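Local coordinates for glycosyltransferase (PDB 3WAD), which belongs to the GT-B clan of glycosyltransferases, two-domain enzymes, and resembles the erythromycin biosynthesis protein CIII family in both halves of its sequence, at residues B[6-11]-B[130-135]; B[35-40]-B[54-59]; B[354-359]-B[390-395]. All blocks are in the same frame, centred on the assembly; numbering follows the deposited sequence.

Contact 1 (B[6-11]-B[130-135]); sequences TVFANR and DALTYA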
# COMPACT_ATOMS: atom_id res chain seq x y z
N THR B 6 10.67 9.44 -6.54
CA THR B 6 11.67 9.85 -5.61
C THR B 6 11.08 10.99 -4.73
O THR B 6 10.34 11.83 -5.21
CB THR B 6 12.97 10.16 -6.28
OG1 THR B 6 13.97 10.51 -5.30
CG2 THR B 6 12.82 11.29 -7.34
N VAL B 7 11.40 10.96 -3.45
CA VAL B 7 10.93 12.01 -2.53
C VAL B 7 12.03 12.18 -1.48
O VAL B 7 12.63 11.17 -1.06
CB VAL B 7 9.51 11.69 -1.96
CG1 VAL B 7 9.54 10.39 -1.18
CG2 VAL B 7 9.01 12.80 -1.02
N PHE B 8 12.34 13.43 -1.06
CA PHE B 8 13.26 13.63 0.06
C PHE B 8 12.68 13.00 1.37
O PHE B 8 11.49 12.73 1.43
CB PHE B 8 13.70 15.10 0.25
CG PHE B 8 12.62 15.99 0.83
CD1 PHE B 8 12.64 16.32 2.20
CD2 PHE B 8 11.51 16.41 0.06
CE1 PHE B 8 11.57 17.12 2.78
CE2 PHE B 8 10.48 17.22 0.59
CZ PHE B 8 10.51 17.59 1.95
N ALA B 9 13.52 12.76 2.40
CA ALA B 9 13.07 12.06 3.62
C ALA B 9 12.17 12.91 4.50
O ALA B 9 12.62 13.67 5.40
CB ALA B 9 14.29 11.43 4.42
N ASN B 10 10.87 12.79 4.24
CA ASN B 10 9.87 13.56 4.96
C ASN B 10 8.61 12.76 4.83
O ASN B 10 8.18 12.52 3.70
CB ASN B 10 9.61 14.94 4.29
CG ASN B 10 8.50 15.74 5.01
OD1 ASN B 10 7.30 15.57 4.78
ND2 ASN B 10 8.92 16.62 5.87
N ARG B 11 8.00 12.41 5.95
CA ARG B 11 6.85 11.54 5.90
C ARG B 11 5.63 12.12 5.17
O ARG B 11 4.90 11.35 4.53
CB ARG B 11 6.44 11.08 7.32
CG ARG B 11 5.65 9.76 7.41
CD ARG B 11 5.81 9.16 8.86
NE ARG B 11 6.08 10.24 9.81
CZ ARG B 11 7.25 10.50 10.40
NH1 ARG B 11 8.33 9.74 10.17
NH2 ARG B 11 7.35 11.54 11.22
N ASP B 130 8.60 14.04 -6.30
CA ASP B 130 8.12 15.11 -5.40
C ASP B 130 8.73 16.47 -5.75
O ASP B 130 9.94 16.56 -5.96
CB ASP B 130 8.50 14.73 -3.99
CG ASP B 130 8.46 15.96 -3.02
OD1 ASP B 130 7.39 16.14 -2.45
OD2 ASP B 130 9.48 16.69 -2.87
N ALA B 131 7.89 17.53 -5.78
CA ALA B 131 8.28 18.80 -6.40
C ALA B 131 9.49 19.48 -5.72
O ALA B 131 10.13 20.37 -6.29
CB ALA B 131 7.07 19.74 -6.48
N LEU B 132 9.80 19.07 -4.50
CA LEU B 132 10.94 19.59 -3.78
C LEU B 132 12.17 18.71 -3.93
O LEU B 132 13.18 18.97 -3.26
CB LEU B 132 10.60 19.75 -2.29
CG LEU B 132 9.50 20.78 -2.01
CD1 LEU B 132 9.45 21.17 -0.49
CD2 LEU B 132 9.67 22.03 -2.83
N THR B 133 12.08 17.63 -4.72
CA THR B 133 13.18 16.66 -4.74
C THR B 133 14.00 16.66 -6.09
O THR B 133 13.78 15.81 -6.96
CB THR B 133 12.60 15.21 -4.42
OG1 THR B 133 11.89 15.25 -3.16
CG2 THR B 133 13.77 14.21 -4.28
N TYR B 134 14.94 17.56 -6.21
CA TYR B 134 15.56 17.85 -7.53
C TYR B 134 16.62 16.85 -8.00
O TYR B 134 17.20 17.00 -9.08
CB TYR B 134 16.08 19.31 -7.61
CG TYR B 134 14.96 20.26 -8.01
CD1 TYR B 134 14.06 20.80 -7.06
CD2 TYR B 134 14.71 20.52 -9.37
CE1 TYR B 134 13.02 21.63 -7.45
CE2 TYR B 134 13.70 21.34 -9.76
CZ TYR B 134 12.84 21.89 -8.81
OH TYR B 134 11.82 22.69 -9.28
N ALA B 135 16.90 15.81 -7.22
CA ALA B 135 17.53 14.64 -7.81
C ALA B 135 16.69 13.93 -8.93
O ALA B 135 17.25 13.43 -9.93
CB ALA B 135 17.92 13.66 -6.68
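Two loops that leave neighbouring parallel strands meet here, and Asp130 ties them together. Asp130 N still makes a strand-like bond, donating to Thr6 O (3.0 Å) almost along the C=O axis. The side chain then points at the other loop. Asp130 CB lies against Val7 CG2 at 3.6 Å, an apolar touch close to the backbone. CG stands anti to the backbone N (chi1 162°); the aspartate and valine side chains cross obliquely, and the two carboxylate oxygens go to different partners. OD1 is held by His13 ND1. Asp130 OD2 turns back into its own loop, accepting from Leu132 N two residues on (2.9 Å), which makes an Asx turn, and from the Thr133 hydroxyl. Both donors come from above the carboxylate plane. The same loop closes a type I turn through the bond from Thr133 N to Asp130 O.

Thr133 suits its place because its hydroxyl works in both directions: Thr133 OG1 donates a hydrogen bond to Asp130 OD2 (2.8 Å) and accepts one from Phe8 N (2.8 Å). Asp130 thus positions the oxygen that grips the opposite loop. Phe8, with CG in the crowded position between N and carbonyl carbon (chi1 74°), lies with its ring edge at both oxygens, Phe8 CD2 being 3.4 Å from Thr133 OG1, while Phe8 CE2 meets Leu132 CB at 3.8 Å. A ring edge carries a slightly positive rim, which suits such oxygen neighbours.

The site is buried at the C-terminal ends of strands 2-6 and 126-130 in the parallel sheet. Asn10 OD1 caps helix 11-16, whose His13 also meets the Phe8 ring; Phe8 and Leu132 rest on Met106 of helix 89-106, and Thr6 leans on Leu115 of helix 109-122.

Contact 2 (B[35-40]-B[54-59]); sequences SHPDNV and GNDLNI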
# COMPACT_ATOMS: atom_id res chain seq x y z
N SER B 35 14.47 7.27 -1.61
CA SER B 35 14.51 8.35 -0.65
C SER B 35 15.74 8.13 0.21
O SER B 35 16.40 7.03 0.12
CB SER B 35 13.18 8.37 0.16
OG SER B 35 12.99 9.52 0.97
N HIS B 36 16.12 9.13 1.00
CA HIS B 36 17.20 8.95 2.00
C HIS B 36 16.92 7.78 2.95
O HIS B 36 15.77 7.39 3.15
CB HIS B 36 17.49 10.22 2.80
CG HIS B 36 17.58 11.48 1.96
ND1 HIS B 36 16.46 12.14 1.50
CD2 HIS B 36 18.65 12.22 1.56
CE1 HIS B 36 16.83 13.22 0.84
NE2 HIS B 36 18.15 13.30 0.87
N PRO B 37 17.99 7.20 3.52
CA PRO B 37 17.85 6.00 4.38
C PRO B 37 16.88 6.21 5.53
O PRO B 37 16.11 5.27 5.87
CB PRO B 37 19.28 5.76 4.88
CG PRO B 37 20.18 6.36 3.82
CD PRO B 37 19.39 7.50 3.18
N ASP B 38 16.84 7.43 6.10
CA ASP B 38 15.93 7.70 7.18
C ASP B 38 14.46 7.71 6.77
O ASP B 38 13.59 7.83 7.64
CB ASP B 38 16.29 9.00 8.00
CG ASP B 38 16.50 10.23 7.14
OD1 ASP B 38 16.94 10.16 5.97
OD2 ASP B 38 16.20 11.32 7.66
N ASN B 39 14.14 7.60 5.48
CA ASN B 39 12.72 7.53 5.13
C ASN B 39 12.35 6.07 4.87
O ASN B 39 11.22 5.80 4.58
CB ASN B 39 12.38 8.37 3.86
CG ASN B 39 10.94 8.89 3.84
OD1 ASN B 39 10.27 8.95 4.85
ND2 ASN B 39 10.48 9.31 2.66
N VAL B 40 13.27 5.13 5.02
CA VAL B 40 12.96 3.75 4.67
C VAL B 40 11.86 3.13 5.53
O VAL B 40 10.93 2.48 5.06
CB VAL B 40 14.24 2.88 4.61
CG1 VAL B 40 13.88 1.33 4.74
CG2 VAL B 40 15.04 3.19 3.28
N GLY B 54 21.72 8.18 -1.07
CA GLY B 54 22.35 9.22 -0.26
C GLY B 54 22.43 8.87 1.22
O GLY B 54 22.26 7.71 1.59
N ASN B 55 22.72 9.87 2.05
CA ASN B 55 22.93 9.70 3.51
C ASN B 55 21.70 10.20 4.19
O ASN B 55 20.92 10.90 3.52
CB ASN B 55 24.15 10.48 4.01
CG ASN B 55 25.47 10.08 3.26
OD1 ASN B 55 26.16 10.93 2.68
ND2 ASN B 55 25.82 8.80 3.29
N ASP B 56 21.48 9.81 5.45
CA ASP B 56 20.31 10.29 6.21
C ASP B 56 20.21 11.80 6.00
O ASP B 56 21.23 12.52 6.09
CB ASP B 56 20.46 10.04 7.73
CG ASP B 56 20.23 8.53 8.16
OD1 ASP B 56 19.96 7.61 7.32
OD2 ASP B 56 20.31 8.27 9.37
N LEU B 57 19.00 12.27 5.74
CA LEU B 57 18.76 13.71 5.64
C LEU B 57 18.60 14.32 7.04
O LEU B 57 19.19 15.37 7.32
CB LEU B 57 17.52 14.05 4.76
CG LEU B 57 17.10 15.53 4.67
CD1 LEU B 57 18.28 16.26 3.97
CD2 LEU B 57 15.79 15.71 3.87
N ASN B 58 17.79 13.67 7.88
CA ASN B 58 17.44 14.17 9.23
C ASN B 58 16.86 15.57 9.25
O ASN B 58 17.31 16.36 10.07
CB ASN B 58 18.69 14.10 10.11
CG ASN B 58 19.09 12.68 10.37
OD1 ASN B 58 20.24 12.30 10.16
ND2 ASN B 58 18.11 11.84 10.75
N ILE B 59 15.85 15.87 8.40
CA ILE B 59 15.49 17.29 8.08
C ILE B 59 14.86 17.94 9.27
O ILE B 59 14.58 19.16 9.24
CB ILE B 59 14.36 17.61 6.96
CG1 ILE B 59 13.46 16.42 6.59
CG2 ILE B 59 14.83 18.60 5.86
CD1 ILE B 59 12.24 16.26 7.48
O HOH W 1 14.61 13.43 7.24
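Asp38 OD2 is gripped twice, by the backbone N of Asn58 at 2.8 Å and by a water that donates to it. The water in turn accepts from Ile59 N (3.0 Å), so it carries the bonding one residue further along the 54-59 loop. Asp38 OD1 accepts from Leu57 N (3.0 Å). Two consecutive amides thus meet the two oxygens of one carboxylate, both from above its plane and along fairly straight bonds. The contact joins the loop between strand 30-35 and helix 40-44 to the loop that follows strand 49-52. Asp38 can do this because CG occupies the crowded position between N and carbonyl carbon (chi1 52°), turning the short side chain across to the neighbouring loop. Asn58 has positive phi (55°), a left-handed conformation that asparagine tolerates better than most residues.

Beside this polar grip, His36 and Leu57 form a CH-pi contact: Leu57 CB sits over the centre of the His36 imidazole, 3.8 Å from its centroid. The ring edge also has a partner, with His36 CD2 at 3.3 Å from Asn55 O. Pro37 fills the next position, where its CD meets Gly54 O and Pro37 CB approaches Asp56 OD1 (3.1 Å). Gly54, with positive phi as well, suits the start of this turning loop, and its N is bonded to Asp114 of helix 109-122.

Asp38 OD1 and Asp56 OD1 lie 4.2 Å apart, like charges close together but not in contact, which might raise either acid's proton affinity. For Asp38 the amides and water probably offset this, keeping it an anion that fixes the course of an otherwise irregular loop.

Contact 3 (B[354-359]-B[390-395]); sequences AERGAA and EQIQKE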
# COMPACT_ATOMS: atom_id res chain seq x y z
N ALA B 354 -13.08 29.85 1.82
CA ALA B 354 -13.95 30.84 2.48
C ALA B 354 -14.89 31.46 1.42
O ALA B 354 -16.10 31.55 1.67
CB ALA B 354 -13.15 31.90 3.24
N GLU B 355 -14.36 31.74 0.22
CA GLU B 355 -15.14 32.35 -0.85
C GLU B 355 -16.25 31.47 -1.39
O GLU B 355 -17.17 31.96 -1.98
CB GLU B 355 -14.27 32.77 -2.04
CG GLU B 355 -13.32 33.85 -1.74
CD GLU B 355 -12.34 33.99 -2.88
OE1 GLU B 355 -12.31 33.09 -3.76
OE2 GLU B 355 -11.63 35.00 -2.90
N ARG B 356 -16.13 30.16 -1.22
CA ARG B 356 -17.12 29.23 -1.69
C ARG B 356 -18.15 28.93 -0.57
O ARG B 356 -19.14 28.21 -0.75
CB ARG B 356 -16.39 27.98 -2.23
CG ARG B 356 -15.54 28.31 -3.48
CD ARG B 356 -15.41 27.15 -4.46
NE ARG B 356 -16.68 26.45 -4.72
CZ ARG B 356 -16.81 25.35 -5.48
NH1 ARG B 356 -15.76 24.85 -6.07
NH2 ARG B 356 -18.00 24.76 -5.67
N GLY B 357 -17.92 29.53 0.58
CA GLY B 357 -18.84 29.38 1.68
C GLY B 357 -18.63 28.13 2.46
O GLY B 357 -19.49 27.79 3.27
N ALA B 358 -17.49 27.45 2.23
CA ALA B 358 -17.20 26.11 2.79
C ALA B 358 -16.38 26.17 4.08
O ALA B 358 -16.26 25.18 4.78
CB ALA B 358 -16.45 25.21 1.76
N ALA B 359 -15.89 27.35 4.41
CA ALA B 359 -14.99 27.50 5.52
C ALA B 359 -15.10 28.90 6.16
O ALA B 359 -15.53 29.85 5.51
CB ALA B 359 -13.59 27.29 5.02
N GLU B 390 -20.22 20.15 0.63
CA GLU B 390 -20.72 19.07 -0.21
C GLU B 390 -20.59 19.33 -1.70
O GLU B 390 -20.31 18.43 -2.47
CB GLU B 390 -22.14 18.73 0.17
CG GLU B 390 -22.24 18.34 1.57
CD GLU B 390 -22.98 17.05 1.69
OE1 GLU B 390 -24.22 17.06 1.95
OE2 GLU B 390 -22.31 16.01 1.49
N GLN B 391 -20.75 20.58 -2.11
CA GLN B 391 -20.61 20.95 -3.50
C GLN B 391 -19.15 20.72 -3.92
O GLN B 391 -18.84 20.19 -5.01
CB GLN B 391 -20.99 22.45 -3.70
CG GLN B 391 -20.88 22.94 -5.16
CD GLN B 391 -21.57 21.95 -6.12
OE1 GLN B 391 -22.62 21.37 -5.79
NE2 GLN B 391 -21.00 21.76 -7.32
N ILE B 392 -18.26 21.22 -3.07
CA ILE B 392 -16.82 20.95 -3.24
C ILE B 392 -16.51 19.44 -3.39
O ILE B 392 -15.71 19.06 -4.27
CB ILE B 392 -15.97 21.66 -2.11
CG1 ILE B 392 -16.26 23.17 -2.26
CG2 ILE B 392 -14.47 21.32 -2.26
CD1 ILE B 392 -15.49 24.11 -1.41
N GLN B 393 -17.15 18.62 -2.57
CA GLN B 393 -16.96 17.17 -2.55
C GLN B 393 -17.41 16.54 -3.86
O GLN B 393 -16.70 15.72 -4.42
CB GLN B 393 -17.68 16.55 -1.36
CG GLN B 393 -17.60 15.00 -1.22
CD GLN B 393 -18.63 14.48 -0.20
OE1 GLN B 393 -19.66 15.09 0.02
NE2 GLN B 393 -18.34 13.38 0.44
N LYS B 394 -18.59 16.99 -4.35
CA LYS B 394 -19.11 16.57 -5.66
C LYS B 394 -18.13 16.83 -6.82
O LYS B 394 -17.87 15.91 -7.59
CB LYS B 394 -20.53 17.18 -5.85
CG LYS B 394 -21.08 17.11 -7.25
CD LYS B 394 -22.44 17.89 -7.38
CE LYS B 394 -22.98 17.77 -8.83
NZ LYS B 394 -24.42 17.29 -8.91
N GLU B 395 -17.56 18.02 -6.93
CA GLU B 395 -16.60 18.37 -7.94
C GLU B 395 -15.26 17.62 -7.80
O GLU B 395 -14.52 17.41 -8.78
CB GLU B 395 -16.29 19.88 -7.88
CG GLU B 395 -17.54 20.78 -8.13
CD GLU B 395 -17.32 22.24 -7.76
OE1 GLU B 395 -16.20 22.75 -7.91
OE2 GLU B 395 -18.28 22.91 -7.34
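A salt bridge laid over an aliphatic contact joins the turn that ends helix 346-355 to helix 384-397, in the half of the chain built round the second parallel sheet. Arg356 and Glu395 reach toward each other tip to tip. The guanidinium engages end-on, Arg356 NH1 to Glu395 OE1 at 2.8 Å and Arg356 NH2 to Glu395 OE2 at a very short 2.5 Å, with both bonds almost straight and the two planes only 20° apart. Arginine suits this task, since its chain bends at chi2 and chi3 and still presents two parallel donors.

Glu395 is steadied from its own helix: Gln391, one turn earlier, donates NE2 to Glu395 OE2 (3.0 Å) along the anti lone pair. OE2 therefore has two donors. Ile392 CG1 lies over the centre of one face of the Arg356 guanidinium, 3.9 Å from its plane, while Ile392 CD1 presses tightly on Ala358 CB (3.5 Å). The small methyl of alanine lets the loop come this close. Gly357, at positive phi (83°), makes the Schellman motif that turns the chain from the helix toward strand 359-361.

Trp212 makes a cation-pi contact with Arg356 and also touches Ile392 and Glu395. Partial shielding by these aromatic and aliphatic neighbours would probably strengthen the attraction, partly offset by lost hydration, and Glu395 is likely to remain ionised.

Overall arrangement
Contacts 1 and 2 form one continuous patch, their centres 10 Å apart, with contact 2 nested in the chain loop that contact 1 closes. They touch through Val7 O and Ser35 OG (2.6 Å, a probable hydrogen bond) and a weaker link from Ala9 N to His36 ND1. Together they knit the loops after strands 2-6, 30-35, 49-52 and 126-130 of the first sheet. Contact 3 lies across the chain's centre, its own centre 30 Å from that of contact 1 and 38 Å from that of contact 2, among helices that pack around the second sheet. In GT-B enzymes generally the active site occupies the cleft between two such domains.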